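Local coordinates for L-amino acid deaminase (Proteus vulgaris, PDB 5I39), which probably deaminates L-amino acids oxidatively to the corresponding 2-oxo acids, as a membrane-bound flavoenzyme that carries flavin-adenine dinucleotide, at residues A[152-157]-A[175-180]; A[233-238]-A[365-370]; A[356-361]-A[385-390]. One frame throughout, in Å; residues are numbered along the deposited sequence.

Contact 1 (A[152-157]-A[175-180]); sequences KTRIIE and AGFEED
R154 and F177 face each other as a hydrogen-bonded antiparallel pair, with R154 N giving to F177 O and F177 N giving to R154 O at 2.7 Å. The I156–A175 pair repeats this two residues on, its I156 N to A175 O bond nearly linear (170°). At the other end E179 N gives to K152 O at 3.1 Å. In the non-hydrogen-bonded pairs the alpha carbons close up, and T153 CA lies 3.2 Å from F177 O in a CA-H...O contact.

Charged and flat groups meet on the face of R154 and F177. R154 NH2 forms a salt bridge with E179 OE1 at 3.0 Å; OE1 lies in the guanidinium plane, whereas NH2 stands above the carboxylate plane. NH2 also forms a salt bridge with E160 of helix 158-164, its stronger partner. F177 CG is anti to the backbone N (chi1 -176°); CD2 sits over one guanidinium face, and the ring edge approaches NH2, the planes 83° apart.

These two strands form an antiparallel ladder at one margin of the large mixed sheet, where 175-178 also pairs with strand 117-123.

Among apolar contacts, I156 CD1 packs 3.8 Å from F177 CB. On the reverse face, T153 OG1 touches E178 CG at 3.5 Å.

Water-mediated links complete the polar set: water 2 joins R154 NE, E179 OE1 and K152 O, and water 1 links T153 OG1 and K152 N to D180 OD1. K100 forms salt bridges with both E178 and D180.

Contact 2 (A[233-238]-A[365-370]); sequences SQVVVA and PGLVIN. With FAD (flavin-adenine dinucleotide), chain B.
S233 O lies 3.7 Å from G366 O, and water 4 donates to both S233 O and P365 O where the two segments come together. At Q234 the alpha carbon approaches G366 O to 3.3 Å in a CA-H...O contact, and the same oxygen accepts from V235 N. G366 has phi 91°, backbone angles that suit glycine. V235 O then takes V368 N at 2.9 Å, while V235 CG1 meets L367 CD1 at 4.1 Å.

This ladder, with strand axes 26° apart, is the parallel pairing of 235-237 with 367-370 in the Rossmann-type sheet of the FAD-binding domain; on its other edge 235-237 pairs with strand 40-43.

V236 turns to the opposite face, where its CG2 packs 3.8 Å from V368 CG2; V368 CG2 sits between its own backbone N and carbonyl carbon, and T387 of helix 376-392 adjoins V368. V237 N gives V368 O a nearly linear bond (174°), and V237 O accepts N370 N. V237 CG2 is equally near CD1 and CD2 of L367, at 4.1 Å, and helix 243-248 packs on V237. At A238, CB approaches N370 O, and the carbonyl O lies 3.5 Å from FAD C5B, on the adenosine side of the cofactor.

Contact 3 (A[356-361]-A[385-390]); sequences PIISEV and ELTADL
I358 and T387 bring the two backbones to 6.2 Å between alpha carbons, and E360 and L390 do the same at 6.3 Å. Strand 357-360 and helix segment 385-390 run almost parallel, their directions 14° apart, and their axes approach to 8.1 Å. At that spacing side chains meet side chains and backbone, with one bridging water.

I358 is directed toward the helix, and its side chain makes contact through CG2. Its CG2, anti to the backbone N, lies 3.4 Å from T387 OG1 and 3.8 Å from L386 CD2. The I358 and T387 side chains cross at about a right angle, and S383 O engages the T387 hydroxyl. L390 CD1 is 3.5 Å from I358 O and also approaches S359 N, packing over the peptide between these residues. The S359 side chain points away from the helix, its OG bonded to E360 O and to L405 N.

Toward the outer end, E360 crosses L390 at a slant, its CG 4.2 Å from L390 CB. Water 5 donates to L390 O and, weakly, to E360 OE2, bridging the two segments where E360 is exposed.

Strand 367-371 lies between the two elements in sequence, antiparallel to 357-360 and followed by helix 376-392. The geometry is that of a beta-hairpin with its following helix laid against one face, at the edge of the Rossmann-type FAD-binding sheet.

Overall arrangement
From the N terminus, contact 1 comes first: it closes a short excursion containing helix 158-164 and joins two strands of the large mixed sheet. It is complete before the others begin, and its centre is about 39 Å from that of contact 2, on the opposite side of the chain's centre. Contact 2 opens at 233-238 and closes at 365-370 after a long excursion that includes strands of the large sheet. Contact 3 opens at 356-361, before that closure, and ends at 385-390, after it, so the two cross. Their centres are about 8 Å apart, and I369 N probably bonds S359 O, tying strands 235-237, 367-371 and 357-360 of the six-stranded sheet to helix 376-392.

Contact 1 (A[152-157]-A[175-180])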
loop_
_atom_site.group_PDB
_atom_site.type_symbol
_atom_site.label_atom_id
_atom_site.label_comp_id
_atom_site.label_asym_id
_atom_site.label_seq_id
_atom_site.Cartn_x
_atom_site.Cartn_y
_atom_site.Cartn_z
ATOM N N LYS A 152 8.494 -11.563 -14.308
ATOM C CA LYS A 152 9.954 -11.396 -14.184
ATOM C C LYS A 152 10.546 -11.960 -12.892
ATOM O O LYS A 152 11.597 -11.515 -12.433
ATOM C CB LYS A 152 10.325 -9.915 -14.374
ATOM C CG LYS A 152 9.914 -9.384 -15.744
ATOM C CD LYS A 152 10.824 -8.299 -16.292
ATOM C CE LYS A 152 10.601 -8.093 -17.790
ATOM N NZ LYS A 152 11.634 -8.747 -18.640
ATOM N N THR A 153 9.906 -12.991 -12.354
ATOM C CA THR A 153 10.352 -13.637 -11.125
ATOM C C THR A 153 10.961 -14.991 -11.450
ATOM O O THR A 153 10.377 -15.778 -12.198
ATOM C CB THR A 153 9.183 -13.786 -10.158
ATOM O OG1 THR A 153 8.661 -12.481 -9.907
ATOM C CG2 THR A 153 9.619 -14.408 -8.846
ATOM N N ARG A 154 12.128 -15.264 -10.875
ATOM C CA ARG A 154 12.875 -16.470 -11.202
ATOM C C ARG A 154 13.904 -16.775 -10.127
ATOM O O ARG A 154 14.306 -15.892 -9.359
ATOM C CB ARG A 154 13.550 -16.316 -12.568
ATOM C CG ARG A 154 14.491 -15.130 -12.676
ATOM C CD ARG A 154 14.913 -14.864 -14.113
ATOM N NE ARG A 154 15.590 -13.573 -14.173
ATOM C CZ ARG A 154 16.866 -13.353 -13.857
ATOM N NH1 ARG A 154 17.686 -14.351 -13.532
ATOM N NH2 ARG A 154 17.341 -12.111 -13.903
ATOM N N ILE A 155 14.328 -18.032 -10.085
ATOM C CA ILE A 155 15.319 -18.494 -9.117
ATOM C C ILE A 155 16.722 -18.180 -9.637
ATOM O O ILE A 155 17.033 -18.474 -10.796
ATOM C CB ILE A 155 15.178 -20.014 -8.865
ATOM C CG1 ILE A 155 13.790 -20.357 -8.293
ATOM C CG2 ILE A 155 16.286 -20.546 -7.955
ATOM C CD1 ILE A 155 13.506 -19.854 -6.893
ATOM N N ILE A 156 17.561 -17.609 -8.774
ATOM C CA ILE A 156 18.940 -17.280 -9.133
ATOM C C ILE A 156 19.966 -17.899 -8.191
ATOM O O ILE A 156 19.695 -18.166 -7.018
ATOM C CB ILE A 156 19.167 -15.753 -9.246
ATOM C CG1 ILE A 156 18.961 -15.039 -7.901
ATOM C CG2 ILE A 156 18.270 -15.184 -10.339
ATOM C CD1 ILE A 156 19.393 -13.588 -7.916
ATOM N N GLU A 157 21.145 -18.119 -8.767
ATOM C CA GLU A 157 22.315 -18.679 -8.086
ATOM C C GLU A 157 23.554 -18.032 -8.689
ATOM O O GLU A 157 23.469 -17.349 -9.706
ATOM C CB GLU A 157 22.422 -20.185 -8.329
ATOM C CG GLU A 157 21.268 -21.039 -7.828
ATOM C CD GLU A 157 21.313 -22.441 -8.405
ATOM O OE1 GLU A 157 21.272 -22.575 -9.649
ATOM O OE2 GLU A 157 21.393 -23.410 -7.628
ATOM N N ALA A 175 18.227 -18.039 -4.325
ATOM C CA ALA A 175 17.168 -17.101 -3.955
ATOM C C ALA A 175 16.132 -16.971 -5.044
ATOM O O ALA A 175 16.414 -17.207 -6.217
ATOM C CB ALA A 175 17.751 -15.734 -3.653
ATOM N N GLY A 176 14.934 -16.573 -4.636
ATOM C CA GLY A 176 13.915 -16.119 -5.570
ATOM C C GLY A 176 14.106 -14.643 -5.848
ATOM O O GLY A 176 14.159 -13.837 -4.923
ATOM N N PHE A 177 14.204 -14.298 -7.129
ATOM C CA PHE A 177 14.485 -12.935 -7.576
ATOM C C PHE A 177 13.283 -12.389 -8.322
ATOM O O PHE A 177 12.996 -12.818 -9.439
ATOM C CB PHE A 177 15.717 -12.949 -8.487
ATOM C CG PHE A 177 16.185 -11.585 -8.965
ATOM C CD1 PHE A 177 16.133 -10.443 -8.159
ATOM C CD2 PHE A 177 16.759 -11.467 -10.226
ATOM C CE1 PHE A 177 16.615 -9.222 -8.620
ATOM C CE2 PHE A 177 17.240 -10.252 -10.687
ATOM C CZ PHE A 177 17.168 -9.127 -9.885
ATOM N N GLU A 178 12.563 -11.464 -7.695
ATOM C CA GLU A 178 11.498 -10.739 -8.375
ATOM C C GLU A 178 12.185 -9.529 -8.977
ATOM O O GLU A 178 12.345 -8.493 -8.320
ATOM C CB GLU A 178 10.387 -10.356 -7.401
ATOM C CG GLU A 178 9.240 -9.598 -8.050
ATOM C CD GLU A 178 8.010 -9.466 -7.177
ATOM O OE1 GLU A 178 7.802 -10.291 -6.267
ATOM O OE2 GLU A 178 7.212 -8.535 -7.441
ATOM N N GLU A 179 12.643 -9.682 -10.218
ATOM C CA GLU A 179 13.545 -8.697 -10.818
ATOM C C GLU A 179 12.911 -7.315 -10.938
ATOM O O GLU A 179 13.600 -6.305 -10.838
ATOM C CB GLU A 179 14.060 -9.169 -12.182
ATOM C CG GLU A 179 15.065 -8.186 -12.792
ATOM C CD GLU A 179 15.951 -8.768 -13.877
ATOM O OE1 GLU A 179 15.588 -9.785 -14.487
ATOM O OE2 GLU A 179 17.023 -8.180 -14.144
ATOM N N ASP A 180 11.602 -7.286 -11.156
ATOM C CA ASP A 180 10.878 -6.030 -11.324
ATOM C C ASP A 180 10.111 -5.593 -10.077
ATOM O O ASP A 180 9.166 -4.816 -10.181
ATOM C CB ASP A 180 9.938 -6.125 -12.526
ATOM C CG ASP A 180 8.777 -7.055 -12.289
ATOM O OD1 ASP A 180 8.896 -7.985 -11.451
ATOM O OD2 ASP A 180 7.738 -6.847 -12.940
HETATM O O HOH W 1 7.609 -10.531 -11.675
HETATM O O HOH W 2 13.547 -11.637 -14.567
HETATM O O HOH W 3 6.888 -12.382 -7.909
#

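Contact 2 (A[233-238]-A[365-370])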
loop_
_atom_site.group_PDB
_atom_site.type_symbol
_atom_site.label_atom_id
_atom_site.label_comp_id
_atom_site.label_asym_id
_atom_site.label_seq_id
_atom_site.Cartn_x
_atom_site.Cartn_y
_atom_site.Cartn_z
ATOM N N SER A 233 -25.061 10.857 -3.875
ATOM C CA SER A 233 -25.670 9.524 -3.883
ATOM C C SER A 233 -24.646 8.404 -4.073
ATOM O O SER A 233 -25.019 7.240 -4.200
ATOM C CB SER A 233 -26.755 9.443 -4.958
ATOM O OG SER A 233 -26.198 9.527 -6.257
ATOM N N GLN A 234 -23.355 8.749 -4.067
ATOM C CA GLN A 234 -22.283 7.781 -4.315
ATOM C C GLN A 234 -21.175 7.970 -3.293
ATOM O O GLN A 234 -20.666 9.075 -3.125
ATOM C CB GLN A 234 -21.744 7.934 -5.736
ATOM C CG GLN A 234 -22.796 7.638 -6.794
ATOM C CD GLN A 234 -22.315 7.874 -8.213
ATOM O OE1 GLN A 234 -21.710 8.906 -8.517
ATOM N NE2 GLN A 234 -22.607 6.934 -9.097
ATOM N N VAL A 235 -20.822 6.882 -2.611
ATOM C CA VAL A 235 -19.891 6.931 -1.488
ATOM C C VAL A 235 -18.870 5.805 -1.597
ATOM O O VAL A 235 -19.228 4.656 -1.856
ATOM C CB VAL A 235 -20.631 6.838 -0.131
ATOM C CG1 VAL A 235 -19.652 6.902 1.038
ATOM C CG2 VAL A 235 -21.657 7.957 -0.004
ATOM N N VAL A 236 -17.599 6.152 -1.391
ATOM C CA VAL A 236 -16.521 5.176 -1.269
ATOM C C VAL A 236 -16.017 5.217 0.167
ATOM O O VAL A 236 -15.583 6.264 0.644
ATOM C CB VAL A 236 -15.349 5.487 -2.218
ATOM C CG1 VAL A 236 -14.204 4.499 -2.004
ATOM C CG2 VAL A 236 -15.814 5.459 -3.667
ATOM N N VAL A 237 -16.065 4.075 0.842
ATOM C CA VAL A 237 -15.502 3.954 2.183
ATOM C C VAL A 237 -14.085 3.402 2.050
ATOM O O VAL A 237 -13.893 2.237 1.696
ATOM C CB VAL A 237 -16.378 3.075 3.093
ATOM C CG1 VAL A 237 -15.733 2.889 4.462
ATOM C CG2 VAL A 237 -17.749 3.718 3.241
ATOM N N ALA A 238 -13.107 4.260 2.339
ATOM C CA ALA A 238 -11.687 3.908 2.283
ATOM C C ALA A 238 -11.031 4.383 3.580
ATOM O O ALA A 238 -10.039 5.102 3.575
ATOM C CB ALA A 238 -11.029 4.533 1.056
ATOM N N PRO A 365 -27.105 0.589 -1.695
ATOM C CA PRO A 365 -26.845 0.885 -3.104
ATOM C C PRO A 365 -26.195 2.263 -3.268
ATOM O O PRO A 365 -26.613 3.221 -2.618
ATOM C CB PRO A 365 -28.242 0.853 -3.730
ATOM C CG PRO A 365 -29.003 -0.091 -2.872
ATOM C CD PRO A 365 -28.487 0.120 -1.480
ATOM N N GLY A 366 -25.154 2.333 -4.093
ATOM C CA GLY A 366 -24.361 3.555 -4.262
ATOM C C GLY A 366 -23.171 3.682 -3.323
ATOM O O GLY A 366 -22.437 4.663 -3.402
ATOM N N LEU A 367 -22.972 2.702 -2.439
ATOM C CA LEU A 367 -21.833 2.691 -1.522
ATOM C C LEU A 367 -20.926 1.511 -1.838
ATOM O O LEU A 367 -21.390 0.385 -2.000
ATOM C CB LEU A 367 -22.296 2.623 -0.063
ATOM C CG LEU A 367 -21.178 2.786 0.985
ATOM C CD1 LEU A 367 -21.672 3.568 2.195
ATOM C CD2 LEU A 367 -20.597 1.452 1.424
ATOM N N VAL A 368 -19.626 1.776 -1.914
ATOM C CA VAL A 368 -18.630 0.728 -2.072
ATOM C C VAL A 368 -17.554 0.887 -1.013
ATOM O O VAL A 368 -17.371 1.971 -0.447
ATOM C CB VAL A 368 -18.016 0.706 -3.491
ATOM C CG1 VAL A 368 -19.079 0.372 -4.524
ATOM C CG2 VAL A 368 -17.351 2.030 -3.831
ATOM N N ILE A 369 -16.858 -0.217 -0.764
ATOM C CA ILE A 369 -15.783 -0.308 0.235
ATOM C C ILE A 369 -14.496 -0.691 -0.481
ATOM O O ILE A 369 -14.512 -1.578 -1.331
ATOM C CB ILE A 369 -16.078 -1.402 1.296
ATOM C CG1 ILE A 369 -17.286 -1.021 2.163
ATOM C CG2 ILE A 369 -14.860 -1.659 2.185
ATOM C CD1 ILE A 369 -17.842 -2.169 2.986
ATOM N N ASN A 370 -13.391 -0.037 -0.127
ATOM C CA ASN A 370 -12.060 -0.391 -0.624
ATOM C C ASN A 370 -11.122 -0.340 0.570
ATOM O O ASN A 370 -10.667 0.733 0.955
ATOM C CB ASN A 370 -11.611 0.579 -1.723
ATOM C CG ASN A 370 -10.276 0.195 -2.348
ATOM O OD1 ASN A 370 -9.713 -0.856 -2.057
ATOM N ND2 ASN A 370 -9.765 1.056 -3.221
HETATM P PA FAD B . -4.940 4.658 5.465
HETATM O O1A FAD B . -4.806 4.310 6.952
HETATM O O2A FAD B . -3.663 5.168 4.826
HETATM O O5B FAD B . -6.026 5.793 5.220
HETATM C C5B FAD B . -7.354 5.716 5.719
HETATM C C4B FAD B . -7.731 7.137 6.094
HETATM O O4B FAD B . -9.128 7.165 6.453
HETATM C C3B FAD B . -6.948 7.635 7.310
HETATM O O3B FAD B . -6.171 8.776 6.949
HETATM C C2B FAD B . -8.058 7.924 8.332
HETATM O O2B FAD B . -7.765 9.038 9.198
HETATM C C1B FAD B . -9.273 8.152 7.451
HETATM N N9A FAD B . -10.573 7.915 8.085
HETATM C C8A FAD B . -10.945 6.842 8.753
HETATM N N7A FAD B . -12.231 6.919 9.155
HETATM C C5A FAD B . -12.654 8.097 8.715
HETATM C C6A FAD B . -13.908 8.842 8.784
HETATM N N6A FAD B . -14.975 8.324 9.426
HETATM N N1A FAD B . -13.977 10.050 8.191
HETATM C C2A FAD B . -12.932 10.568 7.530
HETATM N N3A FAD B . -11.744 9.959 7.441
HETATM C C4A FAD B . -11.580 8.754 8.000
HETATM N N1 FAD B . 1.716 -2.146 1.496
HETATM C C2 FAD B . 2.513 -2.399 0.453
HETATM O O2 FAD B . 1.992 -2.463 -0.675
HETATM N N3 FAD B . 3.844 -2.587 0.622
HETATM C C4 FAD B . 4.464 -2.564 1.807
HETATM O O4 FAD B . 5.675 -2.717 1.892
HETATM C C4X FAD B . 3.658 -2.314 3.009
HETATM N N5 FAD B . 4.170 -2.322 4.270
HETATM C C5X FAD B . 3.419 -1.912 5.298
HETATM C C6 FAD B . 3.974 -1.701 6.562
HETATM C C7 FAD B . 3.221 -1.216 7.627
HETATM C C7M FAD B . 3.863 -0.948 8.969
HETATM C C8 FAD B . 1.792 -0.932 7.432
HETATM C C8M FAD B . 0.936 -0.371 8.543
HETATM C C9 FAD B . 1.230 -1.165 6.176
HETATM C C9A FAD B . 1.981 -1.645 5.110
HETATM N N10 FAD B . 1.414 -1.878 3.851
HETATM C C10 FAD B . 2.225 -2.096 2.740
HETATM C "C1'" FAD B . -0.009 -1.713 3.626
HETATM C "C2'" FAD B . -0.400 -0.358 3.153
HETATM O "O2'" FAD B . 0.349 0.616 3.873
HETATM C "C3'" FAD B . -1.898 -0.213 3.398
HETATM O "O3'" FAD B . -2.632 -1.346 2.862
HETATM C "C4'" FAD B . -2.484 1.035 2.780
HETATM O "O4'" FAD B . -1.707 2.187 3.160
HETATM C "C5'" FAD B . -3.919 1.208 3.243
HETATM O "O5'" FAD B . -4.385 2.430 2.669
HETATM P P FAD B . -5.807 3.027 3.165
HETATM O O1P FAD B . -6.060 4.261 2.352
HETATM O O2P FAD B . -6.834 1.916 3.204
HETATM O O3P FAD B . -5.540 3.355 4.734
HETATM O O HOH W 4 -27.337 5.771 -3.426
#

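Contact 3 (A[356-361]-A[385-390])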
loop_
_atom_site.group_PDB
_atom_site.type_symbol
_atom_site.label_atom_id
_atom_site.label_comp_id
_atom_site.label_asym_id
_atom_site.label_seq_id
_atom_site.Cartn_x
_atom_site.Cartn_y
_atom_site.Cartn_z
ATOM N N PRO A 356 -8.012 -8.485 0.082
ATOM C CA PRO A 356 -8.730 -7.223 0.264
ATOM C C PRO A 356 -10.249 -7.344 0.308
ATOM O O PRO A 356 -10.814 -8.362 -0.106
ATOM C CB PRO A 356 -8.316 -6.409 -0.973
ATOM C CG PRO A 356 -7.010 -6.985 -1.393
ATOM C CD PRO A 356 -7.175 -8.452 -1.132
ATOM N N ILE A 357 -10.885 -6.298 0.829
ATOM C CA ILE A 357 -12.331 -6.120 0.697
ATOM C C ILE A 357 -12.543 -4.928 -0.230
ATOM O O ILE A 357 -12.298 -3.779 0.144
ATOM C CB ILE A 357 -13.046 -5.954 2.052
ATOM C CG1 ILE A 357 -12.838 -7.221 2.896
ATOM C CG2 ILE A 357 -14.535 -5.709 1.830
ATOM C CD1 ILE A 357 -13.328 -7.131 4.330
ATOM N N ILE A 358 -12.961 -5.241 -1.454
ATOM C CA ILE A 358 -13.216 -4.260 -2.505
ATOM C C ILE A 358 -14.578 -4.676 -3.027
ATOM O O ILE A 358 -14.678 -5.648 -3.773
ATOM C CB ILE A 358 -12.167 -4.318 -3.635
ATOM C CG1 ILE A 358 -10.744 -4.152 -3.083
ATOM C CG2 ILE A 358 -12.459 -3.236 -4.671
ATOM C CD1 ILE A 358 -9.670 -4.678 -4.016
ATOM N N SER A 359 -15.632 -3.986 -2.606
ATOM C CA SER A 359 -16.962 -4.579 -2.679
ATOM C C SER A 359 -18.095 -3.581 -2.690
ATOM O O SER A 359 -18.012 -2.520 -2.080
ATOM C CB SER A 359 -17.150 -5.504 -1.471
ATOM O OG SER A 359 -18.325 -6.292 -1.577
ATOM N N GLU A 360 -19.181 -3.969 -3.359
ATOM C CA GLU A 360 -20.474 -3.345 -3.144
ATOM C C GLU A 360 -20.998 -3.736 -1.768
ATOM O O GLU A 360 -20.546 -4.709 -1.157
ATOM C CB GLU A 360 -21.481 -3.795 -4.200
ATOM C CG GLU A 360 -21.118 -3.406 -5.619
ATOM C CD GLU A 360 -22.193 -3.789 -6.618
ATOM O OE1 GLU A 360 -23.317 -3.255 -6.513
ATOM O OE2 GLU A 360 -21.918 -4.620 -7.506
ATOM N N VAL A 361 -21.972 -2.964 -1.305
ATOM C CA VAL A 361 -22.640 -3.195 -0.032
ATOM C C VAL A 361 -24.126 -3.250 -0.361
ATOM O O VAL A 361 -24.734 -2.225 -0.670
ATOM C CB VAL A 361 -22.316 -2.079 0.986
ATOM C CG1 VAL A 361 -23.050 -2.301 2.304
ATOM C CG2 VAL A 361 -20.815 -2.011 1.233
ATOM N N GLU A 385 -9.389 1.383 -9.601
ATOM C CA GLU A 385 -10.197 1.143 -10.794
ATOM C C GLU A 385 -11.356 0.193 -10.503
ATOM O O GLU A 385 -12.491 0.449 -10.914
ATOM C CB GLU A 385 -9.356 0.598 -11.940
ATOM C CG GLU A 385 -10.160 0.426 -13.222
ATOM C CD GLU A 385 -9.361 -0.086 -14.396
ATOM O OE1 GLU A 385 -8.152 -0.324 -14.252
ATOM O OE2 GLU A 385 -9.959 -0.265 -15.473
ATOM N N LEU A 386 -11.064 -0.911 -9.817
ATOM C CA LEU A 386 -12.100 -1.885 -9.481
ATOM C C LEU A 386 -13.194 -1.272 -8.607
ATOM O O LEU A 386 -14.375 -1.536 -8.823
ATOM C CB LEU A 386 -11.503 -3.119 -8.802
ATOM C CG LEU A 386 -12.511 -4.224 -8.447
ATOM C CD1 LEU A 386 -13.294 -4.727 -9.659
ATOM C CD2 LEU A 386 -11.783 -5.370 -7.771
ATOM N N THR A 387 -12.799 -0.458 -7.633
ATOM C CA THR A 387 -13.756 0.202 -6.752
ATOM C C THR A 387 -14.699 1.090 -7.557
ATOM O O THR A 387 -15.915 1.057 -7.360
ATOM C CB THR A 387 -13.025 1.024 -5.684
ATOM O OG1 THR A 387 -12.250 0.145 -4.864
ATOM C CG2 THR A 387 -13.995 1.773 -4.799
ATOM N N ALA A 388 -14.135 1.882 -8.462
ATOM C CA ALA A 388 -14.937 2.732 -9.334
ATOM C C ALA A 388 -15.844 1.904 -10.251
ATOM O O ALA A 388 -17.012 2.250 -10.436
ATOM C CB ALA A 388 -14.043 3.660 -10.139
ATOM N N ASP A 389 -15.321 0.808 -10.802
ATOM C CA ASP A 389 -16.127 -0.092 -11.637
ATOM C C ASP A 389 -17.334 -0.615 -10.860
ATOM O O ASP A 389 -18.458 -0.615 -11.367
ATOM C CB ASP A 389 -15.313 -1.299 -12.124
ATOM C CG ASP A 389 -14.204 -0.936 -13.101
ATOM O OD1 ASP A 389 -14.226 0.166 -13.684
ATOM O OD2 ASP A 389 -13.310 -1.788 -13.284
ATOM N N LEU A 390 -17.099 -1.063 -9.630
ATOM C CA LEU A 390 -18.179 -1.583 -8.790
ATOM C C LEU A 390 -19.194 -0.504 -8.441
ATOM O O LEU A 390 -20.400 -0.743 -8.502
ATOM C CB LEU A 390 -17.623 -2.213 -7.516
ATOM C CG LEU A 390 -16.813 -3.498 -7.702
ATOM C CD1 LEU A 390 -16.218 -3.922 -6.370
ATOM C CD2 LEU A 390 -17.651 -4.623 -8.281
HETATM O O HOH W 5 -21.245 -2.999 -9.783
#